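Local coordinates for thioredoxin reductase (PDB 4NTD), which catalyses disulfide bond formation in natural products, as an FAD-dependent dithiol oxidase of the thioredoxin reductase family linked to holomycin, at the interface of chains A and B. Sequence-based numbering; all coordinates share one arbitrary frame. Chains: chain A/B, Thioredoxin reductase.

The interface of chains A and B. Residues chain A 73-74, 79, 164-166, 168-169; chain B 47, 51, 97.
Two tyrosines form the apolar centre of this patch of the two-fold interface. The CD1–CE1 edge of B:Tyr97 points into one face of A:Tyr168, with the planes 88° apart and CE1 3.6 Å from A:Tyr168 CE2. The A:Tyr168 ring is set there with CG anti to its backbone N (chi1 -177°). A face of the B:Tyr97 ring lies against CG of B:Arg51 from the same chain. A:Gln73 crosses B:Arg51 at about a right angle and puts its CB over the centre of the guanidinium, 3.3 Å from CZ. At the next residue, A:Gly74, the backbone meets B:Leu47 CD2.

The B:Arg51 chain is extended at chi2 and bends at chi3 (47°), which turns the guanidinium towards A:Glu169. The two groups pair end-on and nearly coplanar. B:Arg51 NH1 forms a salt bridge with A:Glu169 OE2 at 2.8 Å, and B:Arg51 NH2 donates to A:Glu169 OE1 at 3.0 Å; both oxygens use syn lone pairs. B:Arg51 NH2 also donates to the backbone A:Tyr164 O, at 3.0 Å and in the carbonyl plane. NE reaches the same carbonyl through a water. NH1 donates to the B:Tyr97 hydroxyl OH, which in turn donates to A:Asp79 OD2 at 2.5 Å. The other carboxylate oxygen, OD1, accepts from A:Gly74 N and so ties down the loop. The nearby arginine charge probably favours an ionised A:Asp79.

An alanine at B:Arg51 would remove the guanidinium and its ion pair with A:Glu169, and would probably leave B:Tyr97 less well held.

This patch has a twin with the chains exchanged, in a probably biological homodimer. B:Arg51 ends helix 40-51 and reaches between the A:Gln73 loop and A:Tyr164 of helix 163-166, within the redox-active CXXC motif of A:Cys162 and A:Cys165.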
# COMPACT_ATOMS: atom_id res chain seq x y z
N GLN A 73 14.21 5.77 -1.25
CA GLN A 73 14.57 4.56 -0.53
C GLN A 73 13.34 3.90 0.07
O GLN A 73 12.35 4.57 0.37
CB GLN A 73 15.55 4.89 0.60
CG GLN A 73 16.75 5.76 0.21
CD GLN A 73 17.76 5.04 -0.67
OE1 GLN A 73 17.81 3.81 -0.74
NE2 GLN A 73 18.60 5.82 -1.34
N GLY A 74 13.40 2.58 0.23
CA GLY A 74 12.38 1.82 0.96
C GLY A 74 11.20 1.27 0.17
O GLY A 74 10.27 0.73 0.76
N ASP A 79 14.71 0.19 -4.29
CA ASP A 79 15.47 0.90 -3.26
C ASP A 79 16.66 1.61 -3.92
O ASP A 79 17.54 0.96 -4.50
CB ASP A 79 15.95 -0.07 -2.18
CG ASP A 79 16.59 0.64 -1.00
OD1 ASP A 79 15.95 1.54 -0.41
OD2 ASP A 79 17.73 0.29 -0.67
N TYR A 164 12.78 7.74 7.94
CA TYR A 164 12.71 6.49 7.18
C TYR A 164 13.33 6.66 5.80
O TYR A 164 14.02 5.77 5.31
CB TYR A 164 11.26 5.97 7.09
CG TYR A 164 10.71 5.69 8.46
CD1 TYR A 164 11.20 4.62 9.21
CD2 TYR A 164 9.74 6.50 9.04
CE1 TYR A 164 10.72 4.37 10.48
CE2 TYR A 164 9.25 6.25 10.31
CZ TYR A 164 9.75 5.18 11.02
OH TYR A 164 9.30 4.91 12.28
N CYS A 165 13.12 7.83 5.20
CA CYS A 165 13.66 8.14 3.88
C CYS A 165 15.17 8.36 3.90
O CYS A 165 15.86 7.94 2.98
CB CYS A 165 12.98 9.40 3.32
SG CYS A 165 11.17 9.33 3.30
N HIS A 166 15.66 9.01 4.95
CA HIS A 166 17.03 9.53 4.98
C HIS A 166 17.92 9.04 6.11
O HIS A 166 19.15 9.18 6.04
CB HIS A 166 16.99 11.06 5.08
CG HIS A 166 16.14 11.69 4.03
ND1 HIS A 166 15.01 12.43 4.33
CD2 HIS A 166 16.24 11.69 2.68
CE1 HIS A 166 14.47 12.86 3.20
NE2 HIS A 166 15.20 12.43 2.19
N TYR A 168 19.02 6.12 7.38
CA TYR A 168 20.10 5.17 7.12
C TYR A 168 21.31 5.86 6.49
O TYR A 168 22.45 5.60 6.87
CB TYR A 168 19.63 4.03 6.22
CG TYR A 168 20.72 3.02 6.00
CD1 TYR A 168 20.93 2.00 6.93
CD2 TYR A 168 21.57 3.10 4.90
CE1 TYR A 168 21.94 1.08 6.75
CE2 TYR A 168 22.58 2.18 4.72
CZ TYR A 168 22.76 1.17 5.64
OH TYR A 168 23.77 0.25 5.47
N GLU A 169 21.04 6.76 5.54
CA GLU A 169 22.08 7.44 4.78
C GLU A 169 22.93 8.40 5.63
O GLU A 169 24.04 8.75 5.23
CB GLU A 169 21.47 8.20 3.60
CG GLU A 169 21.03 7.32 2.43
CD GLU A 169 19.85 6.42 2.75
OE1 GLU A 169 18.92 6.85 3.47
OE2 GLU A 169 19.83 5.27 2.27
N LEU B 47 12.42 -4.32 4.93
CA LEU B 47 13.25 -3.31 4.27
C LEU B 47 13.29 -2.01 5.08
O LEU B 47 14.36 -1.48 5.36
CB LEU B 47 12.73 -3.05 2.85
CG LEU B 47 13.43 -1.97 2.02
CD1 LEU B 47 14.93 -2.21 1.95
CD2 LEU B 47 12.83 -1.89 0.63
N ARG B 51 16.45 -0.65 7.48
CA ARG B 51 16.92 0.71 7.23
C ARG B 51 16.82 1.59 8.49
O ARG B 51 17.57 2.55 8.64
CB ARG B 51 16.16 1.35 6.07
CG ARG B 51 16.60 0.85 4.69
CD ARG B 51 15.81 1.50 3.57
NE ARG B 51 15.74 2.94 3.77
CZ ARG B 51 16.72 3.80 3.52
NH1 ARG B 51 17.88 3.39 3.00
NH2 ARG B 51 16.55 5.09 3.78
N TYR B 97 21.01 -4.69 3.95
CA TYR B 97 20.92 -3.86 5.16
C TYR B 97 21.19 -4.63 6.45
O TYR B 97 21.17 -4.05 7.53
CB TYR B 97 19.55 -3.17 5.23
CG TYR B 97 19.38 -2.06 4.21
CD1 TYR B 97 20.08 -0.87 4.35
CD2 TYR B 97 18.53 -2.21 3.12
CE1 TYR B 97 19.94 0.15 3.42
CE2 TYR B 97 18.38 -1.19 2.19
CZ TYR B 97 19.09 -0.01 2.35
OH TYR B 97 18.95 1.01 1.44
O HOH W 1 16.14 5.09 7.26
O HOH W 2 13.08 3.07 4.66